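Local coordinates for beta-glucosidase (Chaetomella raphigera, PDB 6JXG), which probably hydrolyses terminal, non-reducing beta-D-glucosyl residues with release of beta-D-glucose, as a secreted family 3 glycoside hydrolase of cellulose breakdown, at residues V29-T43 / A250-G264. Residues are numbered along the deposited sequence; the frame is centred on the assembly and turned at random.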
# COMPACT_ATOMS: atom_id res chain seq x y z
N VAL A 29 -24.79 5.53 -13.06
CA VAL A 29 -24.31 4.29 -12.55
C VAL A 29 -23.56 3.49 -13.62
O VAL A 29 -22.92 2.45 -13.34
CB VAL A 29 -25.65 3.67 -12.05
CG1 VAL A 29 -26.11 2.49 -12.78
CG2 VAL A 29 -26.05 4.01 -10.60
N THR A 30 -23.59 3.95 -14.86
CA THR A 30 -23.09 3.19 -15.98
C THR A 30 -22.01 3.99 -16.66
O THR A 30 -22.24 5.07 -17.17
CB THR A 30 -24.17 2.86 -17.02
OG1 THR A 30 -25.34 2.38 -16.37
CG2 THR A 30 -23.66 1.87 -18.08
N GLY A 31 -20.79 3.44 -16.62
CA GLY A 31 -19.68 4.05 -17.29
C GLY A 31 -19.98 4.30 -18.76
O GLY A 31 -20.70 3.51 -19.40
N VAL A 32 -19.34 5.33 -19.31
CA VAL A 32 -19.61 5.72 -20.75
C VAL A 32 -18.96 4.80 -21.78
O VAL A 32 -19.28 4.89 -22.96
CB VAL A 32 -19.18 7.15 -21.09
CG1 VAL A 32 -19.92 8.12 -20.21
CG2 VAL A 32 -17.68 7.33 -20.97
N GLY A 33 -18.06 3.92 -21.34
CA GLY A 33 -17.33 3.07 -22.23
C GLY A 33 -15.84 3.27 -22.11
O GLY A 33 -15.36 4.40 -21.91
N TRP A 34 -15.07 2.22 -22.35
CA TRP A 34 -13.61 2.29 -22.28
C TRP A 34 -13.01 3.28 -23.32
O TRP A 34 -13.32 3.21 -24.48
CB TRP A 34 -13.03 0.90 -22.46
CG TRP A 34 -11.55 0.81 -22.50
CD1 TRP A 34 -10.83 0.26 -23.48
CD2 TRP A 34 -10.62 1.22 -21.47
NE1 TRP A 34 -9.49 0.35 -23.17
CE2 TRP A 34 -9.34 0.93 -21.94
CE3 TRP A 34 -10.76 1.84 -20.19
CZ2 TRP A 34 -8.14 1.18 -21.18
CZ3 TRP A 34 -9.58 2.14 -19.43
CH2 TRP A 34 -8.27 1.82 -19.94
N GLU A 35 -12.19 4.22 -22.83
CA GLU A 35 -11.60 5.31 -23.61
C GLU A 35 -12.53 6.28 -24.26
O GLU A 35 -12.06 7.17 -24.97
CB GLU A 35 -10.57 4.79 -24.65
CG GLU A 35 -9.55 3.92 -23.97
CD GLU A 35 -8.41 3.50 -24.88
OE1 GLU A 35 -8.36 4.00 -26.00
OE2 GLU A 35 -7.58 2.70 -24.46
N LYS A 36 -13.81 6.23 -23.94
CA LYS A 36 -14.74 7.16 -24.58
C LYS A 36 -14.67 8.55 -23.91
O LYS A 36 -14.68 9.58 -24.60
CB LYS A 36 -16.19 6.65 -24.54
CG LYS A 36 -16.51 5.35 -25.30
CD LYS A 36 -16.21 5.44 -26.81
CE LYS A 36 -15.05 4.55 -27.32
NZ LYS A 36 -14.09 5.31 -28.21
N GLY A 37 -14.63 8.58 -22.57
CA GLY A 37 -14.28 9.77 -21.85
C GLY A 37 -12.80 10.01 -21.73
O GLY A 37 -11.98 9.19 -22.18
N PRO A 38 -12.41 11.14 -21.14
CA PRO A 38 -11.01 11.47 -21.08
C PRO A 38 -10.25 10.78 -19.93
O PRO A 38 -9.04 10.65 -19.97
CB PRO A 38 -11.01 12.96 -20.81
CG PRO A 38 -12.24 13.18 -20.00
CD PRO A 38 -13.26 12.27 -20.67
N CYS A 39 -10.99 10.32 -18.96
CA CYS A 39 -10.43 9.65 -17.78
C CYS A 39 -10.42 8.11 -17.94
O CYS A 39 -11.03 7.57 -18.84
CB CYS A 39 -11.24 10.07 -16.53
SG CYS A 39 -11.27 11.89 -16.38
N VAL A 40 -9.80 7.42 -16.99
CA VAL A 40 -9.76 5.97 -16.99
C VAL A 40 -11.18 5.41 -16.99
O VAL A 40 -11.45 4.33 -17.57
CB VAL A 40 -8.85 5.47 -15.84
CG1 VAL A 40 -8.82 3.94 -15.71
CG2 VAL A 40 -7.45 5.95 -16.14
N GLY A 41 -12.06 6.13 -16.33
CA GLY A 41 -13.52 5.88 -16.32
C GLY A 41 -14.28 7.18 -16.22
O GLY A 41 -13.82 8.12 -15.58
N ASN A 42 -15.44 7.23 -16.86
CA ASN A 42 -16.34 8.40 -16.69
C ASN A 42 -17.76 7.98 -16.70
O ASN A 42 -18.15 6.98 -17.32
CB ASN A 42 -16.15 9.43 -17.85
CG ASN A 42 -14.87 10.20 -17.79
OD1 ASN A 42 -14.75 11.31 -17.12
ND2 ASN A 42 -13.92 9.73 -18.56
N THR A 43 -18.59 8.74 -16.00
CA THR A 43 -20.00 8.72 -16.23
C THR A 43 -20.43 10.05 -16.86
O THR A 43 -19.76 11.06 -16.69
CB THR A 43 -20.81 8.40 -14.94
OG1 THR A 43 -20.39 9.22 -13.86
CG2 THR A 43 -20.62 6.95 -14.59
N ALA A 250 -20.67 0.74 -12.64
CA ALA A 250 -20.05 -0.21 -13.54
C ALA A 250 -19.01 0.46 -14.40
O ALA A 250 -19.38 1.29 -15.23
CB ALA A 250 -21.08 -0.91 -14.42
N MET A 251 -17.75 0.12 -14.21
CA MET A 251 -16.69 0.72 -15.00
C MET A 251 -15.95 -0.35 -15.81
O MET A 251 -15.69 -1.39 -15.28
CB MET A 251 -15.69 1.38 -14.04
CG MET A 251 -16.17 2.71 -13.51
SD MET A 251 -16.18 3.93 -14.86
CE MET A 251 -17.64 4.85 -14.40
N PRO A 252 -15.42 -0.02 -17.02
CA PRO A 252 -15.62 1.32 -17.65
C PRO A 252 -16.99 1.53 -18.26
O PRO A 252 -17.24 2.61 -18.88
CB PRO A 252 -14.55 1.36 -18.74
CG PRO A 252 -14.31 -0.08 -19.10
CD PRO A 252 -14.50 -0.87 -17.81
N GLY A 253 -17.89 0.51 -18.09
CA GLY A 253 -19.28 0.53 -18.58
C GLY A 253 -19.54 -0.57 -19.62
O GLY A 253 -20.61 -1.24 -19.60
N ASP A 254 -18.59 -0.74 -20.54
CA ASP A 254 -18.60 -1.82 -21.48
C ASP A 254 -17.44 -2.78 -21.21
O ASP A 254 -16.61 -2.59 -20.24
CB ASP A 254 -18.59 -1.32 -22.93
CG ASP A 254 -17.34 -0.54 -23.30
OD1 ASP A 254 -17.33 -0.14 -24.48
OD2 ASP A 254 -16.40 -0.37 -22.47
N ASN A 255 -17.31 -3.81 -22.04
CA ASN A 255 -16.22 -4.75 -21.81
C ASN A 255 -14.97 -4.28 -22.54
O ASN A 255 -14.72 -4.74 -23.67
CB ASN A 255 -16.61 -6.16 -22.20
CG ASN A 255 -15.45 -7.15 -22.06
OD1 ASN A 255 -15.36 -8.13 -22.80
ND2 ASN A 255 -14.49 -6.84 -21.21
N PHE A 256 -14.23 -3.34 -21.91
CA PHE A 256 -13.04 -2.72 -22.48
C PHE A 256 -13.22 -2.34 -23.92
O PHE A 256 -12.38 -2.63 -24.81
CB PHE A 256 -11.78 -3.64 -22.32
CG PHE A 256 -11.10 -3.51 -20.98
CD1 PHE A 256 -10.45 -2.35 -20.64
CD2 PHE A 256 -11.13 -4.57 -20.04
CE1 PHE A 256 -9.82 -2.22 -19.40
CE2 PHE A 256 -10.48 -4.43 -18.83
CZ PHE A 256 -9.85 -3.27 -18.51
N GLY A 257 -14.32 -1.63 -24.17
CA GLY A 257 -14.44 -0.97 -25.46
C GLY A 257 -15.32 -1.67 -26.49
O GLY A 257 -15.42 -1.16 -27.61
N ASP A 258 -16.04 -2.70 -26.08
CA ASP A 258 -16.93 -3.45 -27.00
C ASP A 258 -18.30 -2.85 -27.28
O ASP A 258 -19.06 -3.37 -28.15
CB ASP A 258 -17.09 -4.92 -26.60
CG ASP A 258 -18.07 -5.19 -25.48
OD1 ASP A 258 -18.52 -6.38 -25.43
OD2 ASP A 258 -18.35 -4.30 -24.64
N ASN A 259 -18.61 -1.74 -26.58
CA ASN A 259 -19.81 -0.98 -26.82
C ASN A 259 -21.00 -1.75 -26.38
O ASN A 259 -22.07 -1.47 -26.79
CB ASN A 259 -19.93 -0.58 -28.31
CG ASN A 259 -20.89 0.55 -28.53
OD1 ASN A 259 -21.13 1.44 -27.65
ND2 ASN A 259 -21.55 0.49 -29.71
N TYR A 260 -20.82 -2.72 -25.47
CA TYR A 260 -21.96 -3.45 -24.92
C TYR A 260 -22.02 -3.15 -23.42
O TYR A 260 -21.04 -3.39 -22.70
CB TYR A 260 -21.81 -4.91 -25.16
CG TYR A 260 -22.99 -5.70 -24.65
CD1 TYR A 260 -23.99 -6.07 -25.53
CD2 TYR A 260 -23.10 -6.10 -23.31
CE1 TYR A 260 -25.08 -6.83 -25.10
CE2 TYR A 260 -24.20 -6.81 -22.87
CZ TYR A 260 -25.19 -7.17 -23.80
OH TYR A 260 -26.30 -7.92 -23.45
N TYR A 261 -23.19 -2.74 -22.95
CA TYR A 261 -23.39 -2.22 -21.59
C TYR A 261 -24.40 -3.10 -20.81
O TYR A 261 -25.60 -3.18 -21.16
CB TYR A 261 -23.89 -0.75 -21.63
CG TYR A 261 -22.93 0.17 -22.29
CD1 TYR A 261 -22.04 0.94 -21.56
CD2 TYR A 261 -22.88 0.24 -23.68
CE1 TYR A 261 -21.15 1.78 -22.20
CE2 TYR A 261 -21.98 1.04 -24.34
CZ TYR A 261 -21.14 1.85 -23.61
OH TYR A 261 -20.27 2.66 -24.32
N LEU A 262 -23.89 -3.80 -19.82
CA LEU A 262 -24.76 -4.68 -18.99
C LEU A 262 -25.74 -3.89 -18.18
O LEU A 262 -26.79 -4.37 -17.81
CB LEU A 262 -23.92 -5.59 -18.06
CG LEU A 262 -23.25 -6.73 -18.82
CD1 LEU A 262 -22.10 -7.39 -18.08
CD2 LEU A 262 -24.29 -7.79 -19.16
N TRP A 263 -25.40 -2.63 -17.92
CA TRP A 263 -26.34 -1.69 -17.25
C TRP A 263 -26.90 -0.70 -18.32
O TRP A 263 -27.41 -1.18 -19.33
CB TRP A 263 -25.71 -1.05 -16.03
CG TRP A 263 -25.73 -1.92 -14.81
CD1 TRP A 263 -26.20 -3.22 -14.68
CD2 TRP A 263 -25.22 -1.57 -13.51
NE1 TRP A 263 -26.06 -3.66 -13.37
CE2 TRP A 263 -25.42 -2.67 -12.65
CE3 TRP A 263 -24.58 -0.45 -13.01
CZ2 TRP A 263 -25.05 -2.65 -11.32
CZ3 TRP A 263 -24.20 -0.43 -11.68
CH2 TRP A 263 -24.49 -1.49 -10.82
N GLY A 264 -26.84 0.62 -18.17
CA GLY A 264 -27.46 1.47 -19.16
C GLY A 264 -28.96 1.08 -19.32
O GLY A 264 -29.65 0.74 -18.31
O HOH W 1 -15.65 4.96 -18.56
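Phe256 sends the edge of its ring into one face of Trp34, a T-shaped pair with the planes at 84° and Phe256 CD1 3.7 Å from Trp34 CD2. Trp34 puts its indole there with CG anti to the backbone N (chi1 176°), which carries the ring out over residues 256-257; Trp34 CB meanwhile packs on Pro252 CG, and Trp309 adds a second edge-to-face ring contact. At the backbone of the same residue, Trp34 N donates to Asp254 OD2 at 2.9 Å, coming from above the carboxylate plane, while OD1 of the same carboxylate takes the Asn259 N-H. With an alanine here, the edge of Phe256 is likely to lose the face it points into, and Trp309 its partner ring. This is packing between connecting segments of the family 3 N-terminal, TIM-barrel-like domain: the chain leaving helix 22-29, which runs on into the outermost strand 41-42 of a six-strand sheet, meets the long loop before helix 265-272. A single beta bridge, Thr30 with Ala250, joins the backbones there. Tyr261 lies with its ring edge along the Gly31-Gly33 backbone, and Tyr261 OH donates to Val32 O at 2.8 Å from above the carbonyl plane. Thr30 OG1 accepts from Gly264 N at 2.9 Å and also bonds to Ala26 O, while Val29 CG1 presses on Trp263 CE3 at 3.3 Å. Met251, bent at chi2 and chi3, tucks its SD 3.6 Å from Gly41 CA.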